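PDB 3GF8: putative polysaccharide binding proteins (DUF1812) from Bacteroides thetaiotaomicron VPI-5482, which is a putative fimbrial assembly protein of the FimB/Mfa2 family, a lipoprotein probably held in the outer membrane, where it may help anchor fimbriae. Local coordinates for residues 151-156 against 207-212; 267-272 against 282-287. All blocks are in the same frame, centred on the assembly; numbering follows the deposited sequence.

Antiparallel pairing serves two different ends here. In contact 1 a strand pairs with one more than fifty residues further along the chain, and the contact is buried; contact 2 joins the two arms of a local hairpin and is partly open to solvent. Their centres lie about 10 Å apart, and they meet where strands 139-158 and 266-273 run parallel as neighbours, with the ring of Phe156 lying nearly parallel to that of Phe271. Contact 1 sets a salt bridge and a cation-pi stack on the face opposite its apolar one. Besides its backbone bonds, contact 2 relies on aliphatic and aromatic packing and, where its second strand ends, on an asparagine amide and a water.

Contact 1: 151-156 against 207-212; sequences IVRFGF and TAYVDM
The guanidinium of Arg153 lies flat on the ring of Tyr209, planes only 8° apart, while the carboxylate of Asp211 forms a salt bridge with it. CZ of Arg153 stands 3.8 Å from the centroid of the Tyr209 ring, a cation-pi contact over the face, and CD of the same arginine adds a CH-pi contact to that ring. A bend at chi3 (-54°) turns NE out of the extended run of the chain; CD and the guanidinium both lie over the tyrosine ring. Arg153 and Asp211, a non-hydrogen-bonded pair, run side by side and point the same way. NE of Arg153 gives the firmer bond of the salt bridge, 2.8 Å to the syn lone pair of Asp211 OD1, although this oxygen sits 30° out of the guanidinium plane; NH2 to OD2 of Asp211 is weak. Stack and bridge together would restrict rotation of the guanidinium, and the nearby positive charge would probably favour an ionised aspartate.

The other face of these strands is apolar. There the selenium of Met212 (selenomethionine) reaches the edge of the Phe154 ring, 3.8 Å from CD2 of Phe154, in a Met-aromatic contact. CG2 of Val210 rests on CB of Phe154 at 4.0 Å, and Ile174 from strand 170-176 covers Val152, Phe154 and Met212. Between the two faces, reciprocal backbone bonds join Val152 to Met212 and Phe154 to Val210; the N-H of Val152 meets O of Met212 at 2.9 Å, almost straight. With charged and aromatic groups on one face and an apolar face packed against strands 170-176 and 224-229, this is an amphipathic antiparallel pair, consistent with a beta-sandwich as in the transthyretin-like clan to which the family belongs.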
ATOM      1  N   ILE A 151      -6.047   0.792  -2.128  1.00 25.58           N
ATOM      2  CA  ILE A 151      -7.361   0.370  -2.526  1.00 27.51           C
ATOM      3  C   ILE A 151      -7.806   1.329  -3.619  1.00 30.42           C
ATOM      4  O   ILE A 151      -7.588   2.544  -3.524  1.00 32.04           O
ATOM      5  CB  ILE A 151      -8.291   0.343  -1.320  1.00 27.52           C
ATOM      6  CG1 ILE A 151      -7.798  -0.756  -0.349  1.00 31.14           C
ATOM      7  CG2 ILE A 151      -9.725   0.091  -1.776  1.00 25.99           C
ATOM      8  CD1 ILE A 151      -8.596  -0.921   0.870  1.00 30.53           C
ATOM      9  N   VAL A 152      -8.370   0.787  -4.688  1.00 30.59           N
ATOM     10  CA  VAL A 152      -8.819   1.625  -5.807  1.00 31.68           C
ATOM     11  C   VAL A 152     -10.204   1.177  -6.242  1.00 32.92           C
ATOM     12  O   VAL A 152     -10.444  -0.020  -6.405  1.00 36.39           O
ATOM     13  CB  VAL A 152      -7.867   1.606  -7.015  1.00 28.47           C
ATOM     14  CG1 VAL A 152      -6.433   1.644  -6.586  1.00 34.36           C
ATOM     15  CG2 VAL A 152      -8.101   0.408  -7.836  1.00 41.15           C
ATOM     16  N   ARG A 153     -11.119   2.136  -6.376  1.00 30.25           N
ATOM     17  CA  ARG A 153     -12.433   1.881  -6.928  1.00 27.62           C
ATOM     18  C   ARG A 153     -12.472   2.470  -8.325  1.00 27.79           C
ATOM     19  O   ARG A 153     -12.329   3.689  -8.491  1.00 25.39           O
ATOM     20  CB  ARG A 153     -13.499   2.523  -6.078  1.00 28.41           C
ATOM     21  CG  ARG A 153     -14.884   2.445  -6.735  1.00 31.12           C
ATOM     22  CD  ARG A 153     -15.992   2.760  -5.744  1.00 35.11           C
ATOM     23  NE  ARG A 153     -15.871   1.900  -4.582  1.00 37.91           N
ATOM     24  CZ  ARG A 153     -16.758   1.830  -3.608  1.00 47.75           C
ATOM     25  NH1 ARG A 153     -17.873   2.552  -3.654  1.00 53.72           N
ATOM     26  NH2 ARG A 153     -16.533   1.011  -2.593  1.00 41.07           N
ATOM     27  N   PHE A 154     -12.628   1.613  -9.333  1.00 26.03           N
ATOM     28  CA  PHE A 154     -12.683   2.071 -10.706  1.00 26.36           C
ATOM     29  C   PHE A 154     -14.102   2.041 -11.257  1.00 27.69           C
ATOM     30  O   PHE A 154     -14.819   1.073 -11.082  1.00 28.65           O
ATOM     31  CB  PHE A 154     -11.805   1.242 -11.612  1.00 26.36           C
ATOM     32  CG  PHE A 154     -10.334   1.388 -11.365  1.00 32.11           C
ATOM     33  CD1 PHE A 154      -9.725   2.615 -11.422  1.00 46.25           C
ATOM     34  CD2 PHE A 154      -9.541   0.283 -11.154  1.00 40.92           C
ATOM     35  CE1 PHE A 154      -8.359   2.737 -11.250  1.00 48.56           C
ATOM     36  CE2 PHE A 154      -8.163   0.408 -10.984  1.00 41.45           C
ATOM     37  CZ  PHE A 154      -7.585   1.628 -11.036  1.00 47.54           C
ATOM     38  N   GLY A 155     -14.483   3.135 -11.915  1.00 28.69           N
ATOM     39  CA  GLY A 155     -15.694   3.222 -12.711  1.00 26.91           C
ATOM     40  C   GLY A 155     -15.340   3.519 -14.159  1.00 29.46           C
ATOM     41  O   GLY A 155     -14.361   4.213 -14.462  1.00 30.78           O
ATOM     42  N   PHE A 156     -16.122   2.979 -15.079  1.00 30.44           N
ATOM     43  CA  PHE A 156     -15.870   3.197 -16.476  1.00 29.74           C
ATOM     44  C   PHE A 156     -17.185   3.595 -17.109  1.00 29.41           C
ATOM     45  O   PHE A 156     -18.125   2.825 -17.068  1.00 29.67           O
ATOM     46  CB  PHE A 156     -15.307   1.915 -17.122  1.00 32.13           C
ATOM     47  CG  PHE A 156     -14.071   1.406 -16.450  1.00 30.25           C
ATOM     48  CD1 PHE A 156     -14.164   0.579 -15.364  1.00 26.42           C
ATOM     49  CD2 PHE A 156     -12.819   1.783 -16.899  1.00 28.89           C
ATOM     50  CE1 PHE A 156     -13.024   0.148 -14.717  1.00 33.23           C
ATOM     51  CE2 PHE A 156     -11.678   1.357 -16.258  1.00 27.60           C
ATOM     52  CZ  PHE A 156     -11.773   0.543 -15.179  1.00 31.06           C
ATOM     53  N   THR A 207     -24.077   3.950 -11.199  1.00 70.70           N
ATOM     54  CA  THR A 207     -23.446   3.489  -9.936  1.00 67.75           C
ATOM     55  C   THR A 207     -22.208   2.542 -10.132  1.00 63.04           C
ATOM     56  O   THR A 207     -21.227   2.651  -9.398  1.00 63.00           O
ATOM     57  CB  THR A 207     -24.485   2.758  -9.022  1.00 67.23           C
ATOM     58  N   ALA A 208     -22.263   1.660 -11.140  1.00 55.92           N
ATOM     59  CA  ALA A 208     -21.333   0.526 -11.334  1.00 49.45           C
ATOM     60  C   ALA A 208     -19.835   0.786 -11.084  1.00 45.39           C
ATOM     61  O   ALA A 208     -19.283   1.784 -11.525  1.00 48.34           O
ATOM     62  CB  ALA A 208     -21.507  -0.048 -12.739  1.00 47.31           C
ATOM     63  N   TYR A 209     -19.166  -0.152 -10.430  1.00 38.21           N
ATOM     64  CA  TYR A 209     -17.744  -0.051 -10.194  1.00 33.78           C
ATOM     65  C   TYR A 209     -17.102  -1.419  -9.851  1.00 29.40           C
ATOM     66  O   TYR A 209     -17.805  -2.355  -9.550  1.00 26.13           O
ATOM     67  CB  TYR A 209     -17.520   0.965  -9.077  1.00 30.63           C
ATOM     68  CG  TYR A 209     -18.097   0.575  -7.718  1.00 34.92           C
ATOM     69  CD1 TYR A 209     -17.366  -0.210  -6.824  1.00 35.26           C
ATOM     70  CD2 TYR A 209     -19.353   1.013  -7.318  1.00 32.18           C
ATOM     71  CE1 TYR A 209     -17.882  -0.563  -5.576  1.00 36.34           C
ATOM     72  CE2 TYR A 209     -19.882   0.662  -6.065  1.00 36.52           C
ATOM     73  CZ  TYR A 209     -19.136  -0.118  -5.208  1.00 36.94           C
ATOM     74  OH  TYR A 209     -19.629  -0.446  -3.988  1.00 40.95           O
ATOM     75  N   VAL A 210     -15.773  -1.513  -9.898  1.00 28.22           N
ATOM     76  CA  VAL A 210     -15.030  -2.661  -9.343  1.00 24.90           C
ATOM     77  C   VAL A 210     -14.106  -2.165  -8.257  1.00 25.01           C
ATOM     78  O   VAL A 210     -13.496  -1.101  -8.401  1.00 24.06           O
ATOM     79  CB  VAL A 210     -14.167  -3.388 -10.420  1.00 25.34           C
ATOM     80  CG1 VAL A 210     -15.041  -4.055 -11.477  1.00 24.82           C
ATOM     81  CG2 VAL A 210     -13.243  -2.464 -11.091  1.00 21.65           C
ATOM     82  N   ASP A 211     -13.990  -2.910  -7.163  1.00 23.15           N
ATOM     83  CA  ASP A 211     -13.015  -2.581  -6.141  1.00 23.38           C
ATOM     84  C   ASP A 211     -11.887  -3.545  -6.229  1.00 23.85           C
ATOM     85  O   ASP A 211     -12.100  -4.766  -6.208  1.00 22.18           O
ATOM     86  CB  ASP A 211     -13.565  -2.680  -4.724  1.00 23.40           C
ATOM     87  CG  ASP A 211     -14.508  -1.546  -4.367  1.00 29.56           C
ATOM     88  OD1 ASP A 211     -14.506  -0.531  -5.083  1.00 28.31           O
ATOM     89  OD2 ASP A 211     -15.257  -1.683  -3.357  1.00 30.88           O
HETATM   90  N   MSE A 212     -10.688  -2.980  -6.262  1.00 23.22           N
HETATM   91  CA  MSE A 212      -9.428  -3.714  -6.357  1.00 24.59           C
HETATM   92  C   MSE A 212      -8.469  -3.225  -5.305  1.00 24.28           C
HETATM   93  O   MSE A 212      -8.633  -2.124  -4.774  1.00 20.06           O
HETATM   94  CB  MSE A 212      -8.809  -3.401  -7.713  1.00 26.64           C
HETATM   95  CG  MSE A 212      -9.824  -3.606  -8.851  1.00 33.65           C
HETATM   96 SE   MSE A 212      -9.077  -3.413 -10.636  0.75 26.20          SE
HETATM   97  CE  MSE A 212      -8.045  -4.918 -10.710  1.00 10.58           C
TER

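Contact 2: 267-272 against 282-287; sequences YHIIFF and IVVNGW
Phe271 and Ile282 lie side by side and point the same way, CD2 of the phenylalanine 3.6 Å from CG2 of the isoleucine, which approaches the ring obliquely. Ile269 and Val284 continue this face, with CG1 of Ile269 4.2 Å from CG2 of Val284, and Tyr244 of helix 241-246 packs on both Phe271 and Ile282. On the reverse face Phe272 slants across Val283, its CE1 3.7 Å from CG2 of Val283. Ile270 and Val283 exchange two backbone hydrogen bonds.

Where strand 279-284 ends and the type I' turn to strand 287-290 begins, Asn285 completes the pairing: OD1 replaces a backbone carbonyl as acceptor for the N-H of His268 at 2.8 Å, that donor tilted 32° from the amide plane, while N of Asn285 bonds to O of His268. Its ND2 is held by Glu251 and by the carbonyl of Asn266. An alanine here would probably leave the N-H of His268 and the carboxylate of Glu251 without these mates. A water donates to O of His268 and accepts from N of Gly286. The chemistry implies a hairpin held by backbone bonds and apolar packing along its arms, where one side-chain amide supplies the acceptor that a backbone carbonyl would otherwise provide.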
ATOM      1  N   TYR A 267      -8.248   5.458  -3.772  1.00 24.13           N
ATOM      2  CA  TYR A 267      -8.347   6.152  -5.032  1.00 24.05           C
ATOM      3  C   TYR A 267      -9.638   5.760  -5.700  1.00 26.92           C
ATOM      4  O   TYR A 267      -9.826   4.608  -6.062  1.00 30.85           O
ATOM      5  CB  TYR A 267      -7.183   5.751  -5.914  1.00 23.99           C
ATOM      6  CG  TYR A 267      -5.818   6.128  -5.392  1.00 23.79           C
ATOM      7  CD1 TYR A 267      -5.148   5.320  -4.513  1.00 19.22           C
ATOM      8  CD2 TYR A 267      -5.185   7.285  -5.827  1.00 31.09           C
ATOM      9  CE1 TYR A 267      -3.895   5.654  -4.054  1.00 22.23           C
ATOM     10  CE2 TYR A 267      -3.924   7.625  -5.367  1.00 30.46           C
ATOM     11  CZ  TYR A 267      -3.296   6.808  -4.480  1.00 25.23           C
ATOM     12  OH  TYR A 267      -2.047   7.132  -4.035  1.00 27.29           O
ATOM     13  N   HIS A 268     -10.554   6.700  -5.839  1.00 25.62           N
ATOM     14  CA  HIS A 268     -11.758   6.440  -6.576  1.00 26.37           C
ATOM     15  C   HIS A 268     -11.637   7.174  -7.880  1.00 26.10           C
ATOM     16  O   HIS A 268     -11.693   8.402  -7.906  1.00 26.50           O
ATOM     17  CB  HIS A 268     -12.977   6.939  -5.827  1.00 27.52           C
ATOM     18  CG  HIS A 268     -14.262   6.648  -6.536  1.00 30.19           C
ATOM     19  ND1 HIS A 268     -15.492   6.932  -5.993  1.00 39.23           N
ATOM     20  CD2 HIS A 268     -14.509   6.076  -7.739  1.00 45.06           C
ATOM     21  CE1 HIS A 268     -16.443   6.574  -6.836  1.00 41.16           C
ATOM     22  NE2 HIS A 268     -15.875   6.052  -7.907  1.00 46.26           N
ATOM     23  N   ILE A 269     -11.468   6.407  -8.950  1.00 27.16           N
ATOM     24  CA  ILE A 269     -11.230   6.918 -10.278  1.00 26.01           C
ATOM     25  C   ILE A 269     -12.350   6.510 -11.203  1.00 25.96           C
ATOM     26  O   ILE A 269     -12.614   5.306 -11.384  1.00 24.94           O
ATOM     27  CB  ILE A 269      -9.899   6.383 -10.829  1.00 29.05           C
ATOM     28  CG1 ILE A 269      -8.779   6.573  -9.779  1.00 29.64           C
ATOM     29  CG2 ILE A 269      -9.603   7.025 -12.202  1.00 28.10           C
ATOM     30  CD1 ILE A 269      -7.389   6.277 -10.304  1.00 26.74           C
ATOM     31  N   ILE A 270     -13.036   7.503 -11.766  1.00 27.56           N
ATOM     32  CA  ILE A 270     -13.897   7.284 -12.914  1.00 27.66           C
ATOM     33  C   ILE A 270     -13.143   7.600 -14.220  1.00 28.19           C
ATOM     34  O   ILE A 270     -12.606   8.694 -14.376  1.00 27.18           O
ATOM     35  CB  ILE A 270     -15.148   8.158 -12.910  1.00 30.84           C
ATOM     36  CG1 ILE A 270     -15.836   8.175 -11.543  1.00 35.84           C
ATOM     37  CG2 ILE A 270     -16.126   7.604 -13.902  1.00 26.95           C
ATOM     38  CD1 ILE A 270     -16.217   6.823 -11.053  1.00 41.48           C
ATOM     39  N   PHE A 271     -13.128   6.646 -15.152  1.00 26.68           N
ATOM     40  CA  PHE A 271     -12.768   6.900 -16.537  1.00 28.98           C
ATOM     41  C   PHE A 271     -13.988   7.199 -17.403  1.00 28.08           C
ATOM     42  O   PHE A 271     -14.988   6.437 -17.417  1.00 27.29           O
ATOM     43  CB  PHE A 271     -12.033   5.699 -17.122  1.00 32.47           C
ATOM     44  CG  PHE A 271     -10.784   5.356 -16.380  1.00 33.77           C
ATOM     45  CD1 PHE A 271     -10.846   4.615 -15.225  1.00 33.83           C
ATOM     46  CD2 PHE A 271      -9.558   5.780 -16.835  1.00 33.41           C
ATOM     47  CE1 PHE A 271      -9.720   4.308 -14.534  1.00 35.33           C
ATOM     48  CE2 PHE A 271      -8.420   5.468 -16.147  1.00 32.26           C
ATOM     49  CZ  PHE A 271      -8.503   4.735 -14.995  1.00 34.64           C
ATOM     50  N   PHE A 272     -13.889   8.317 -18.121  1.00 24.61           N
ATOM     51  CA  PHE A 272     -14.864   8.733 -19.106  1.00 24.93           C
ATOM     52  C   PHE A 272     -14.263   8.459 -20.468  1.00 26.22           C
ATOM     53  O   PHE A 272     -13.298   9.121 -20.875  1.00 25.80           O
ATOM     54  CB  PHE A 272     -15.206  10.210 -18.943  1.00 24.61           C
ATOM     55  CG  PHE A 272     -15.893  10.494 -17.664  1.00 27.93           C
ATOM     56  CD1 PHE A 272     -15.167  10.602 -16.491  1.00 25.41           C
ATOM     57  CD2 PHE A 272     -17.268  10.560 -17.610  1.00 31.42           C
ATOM     58  CE1 PHE A 272     -15.812  10.818 -15.293  1.00 34.62           C
ATOM     59  CE2 PHE A 272     -17.922  10.766 -16.412  1.00 32.96           C
ATOM     60  CZ  PHE A 272     -17.201  10.898 -15.259  1.00 28.10           C
ATOM     61  N   ILE A 282     -10.495  11.752 -16.626  1.00 22.77           N
ATOM     62  CA  ILE A 282     -10.684  10.980 -15.422  1.00 23.90           C
ATOM     63  C   ILE A 282     -11.088  11.870 -14.251  1.00 20.98           C
ATOM     64  O   ILE A 282     -10.831  13.076 -14.222  1.00 21.89           O
ATOM     65  CB  ILE A 282      -9.412  10.153 -15.052  1.00 23.60           C
ATOM     66  CG1 ILE A 282      -8.278  11.064 -14.579  1.00 26.51           C
ATOM     67  CG2 ILE A 282      -8.991   9.336 -16.246  1.00 22.63           C
ATOM     68  CD1 ILE A 282      -6.942  10.393 -14.512  1.00 26.86           C
ATOM     69  N   VAL A 283     -11.702  11.264 -13.251  1.00 21.48           N
ATOM     70  CA  VAL A 283     -11.975  11.960 -12.041  1.00 17.72           C
ATOM     71  C   VAL A 283     -11.341  11.109 -10.976  1.00 23.25           C
ATOM     72  O   VAL A 283     -11.673   9.926 -10.848  1.00 23.15           O
ATOM     73  CB  VAL A 283     -13.440  12.131 -11.837  1.00 17.46           C
ATOM     74  CG1 VAL A 283     -13.756  12.838 -10.439  1.00 14.74           C
ATOM     75  CG2 VAL A 283     -13.984  12.938 -12.948  1.00 16.07           C
ATOM     76  N   VAL A 284     -10.385  11.697 -10.260  1.00 23.28           N
ATOM     77  CA  VAL A 284      -9.696  11.023  -9.158  1.00 22.76           C
ATOM     78  C   VAL A 284     -10.106  11.701  -7.880  1.00 21.36           C
ATOM     79  O   VAL A 284      -9.818  12.868  -7.673  1.00 24.37           O
ATOM     80  CB  VAL A 284      -8.185  11.078  -9.322  1.00 21.45           C
ATOM     81  CG1 VAL A 284      -7.465  10.290  -8.178  1.00 18.26           C
ATOM     82  CG2 VAL A 284      -7.807  10.561 -10.702  1.00 22.91           C
ATOM     83  N   ASN A 285     -10.814  10.972  -7.035  1.00 23.92           N
ATOM     84  CA  ASN A 285     -11.316  11.520  -5.771  1.00 23.68           C
ATOM     85  C   ASN A 285     -11.901  12.935  -5.955  1.00 23.99           C
ATOM     86  O   ASN A 285     -11.571  13.864  -5.231  1.00 25.53           O
ATOM     87  CB  ASN A 285     -10.199  11.494  -4.717  1.00 24.45           C
ATOM     88  CG  ASN A 285      -9.746  10.076  -4.357  1.00 23.70           C
ATOM     89  OD1 ASN A 285     -10.499   9.133  -4.543  1.00 24.92           O
ATOM     90  ND2 ASN A 285      -8.498   9.924  -3.838  1.00 25.62           N
ATOM     91  N   GLY A 286     -12.778  13.092  -6.933  1.00 22.92           N
ATOM     92  CA  GLY A 286     -13.465  14.354  -7.117  1.00 22.62           C
ATOM     93  C   GLY A 286     -12.787  15.333  -8.058  1.00 23.34           C
ATOM     94  O   GLY A 286     -13.453  16.252  -8.547  1.00 20.81           O
ATOM     95  N   TRP A 287     -11.490  15.136  -8.334  1.00 20.26           N
ATOM     96  CA  TRP A 287     -10.745  16.047  -9.200  1.00 24.33           C
ATOM     97  C   TRP A 287     -10.804  15.606 -10.631  1.00 25.05           C
ATOM     98  O   TRP A 287     -10.365  14.511 -10.930  1.00 24.60           O
ATOM     99  CB  TRP A 287      -9.283  16.140  -8.788  1.00 23.97           C
ATOM    100  CG  TRP A 287      -9.123  16.700  -7.421  1.00 29.99           C
ATOM    101  CD1 TRP A 287      -9.228  16.022  -6.237  1.00 22.82           C
ATOM    102  CD2 TRP A 287      -8.876  18.077  -7.081  1.00 27.86           C
ATOM    103  NE1 TRP A 287      -9.025  16.894  -5.174  1.00 28.19           N
ATOM    104  CE2 TRP A 287      -8.805  18.155  -5.668  1.00 25.07           C
ATOM    105  CE3 TRP A 287      -8.717  19.249  -7.833  1.00 21.42           C
ATOM    106  CZ2 TRP A 287      -8.599  19.364  -4.995  1.00 18.48           C
ATOM    107  CZ3 TRP A 287      -8.490  20.439  -7.168  1.00 25.60           C
ATOM    108  CH2 TRP A 287      -8.425  20.484  -5.746  1.00 21.75           C
TER
HETATM  109  O   HOH W   1     -13.672  10.339  -8.179  1.00 30.64           O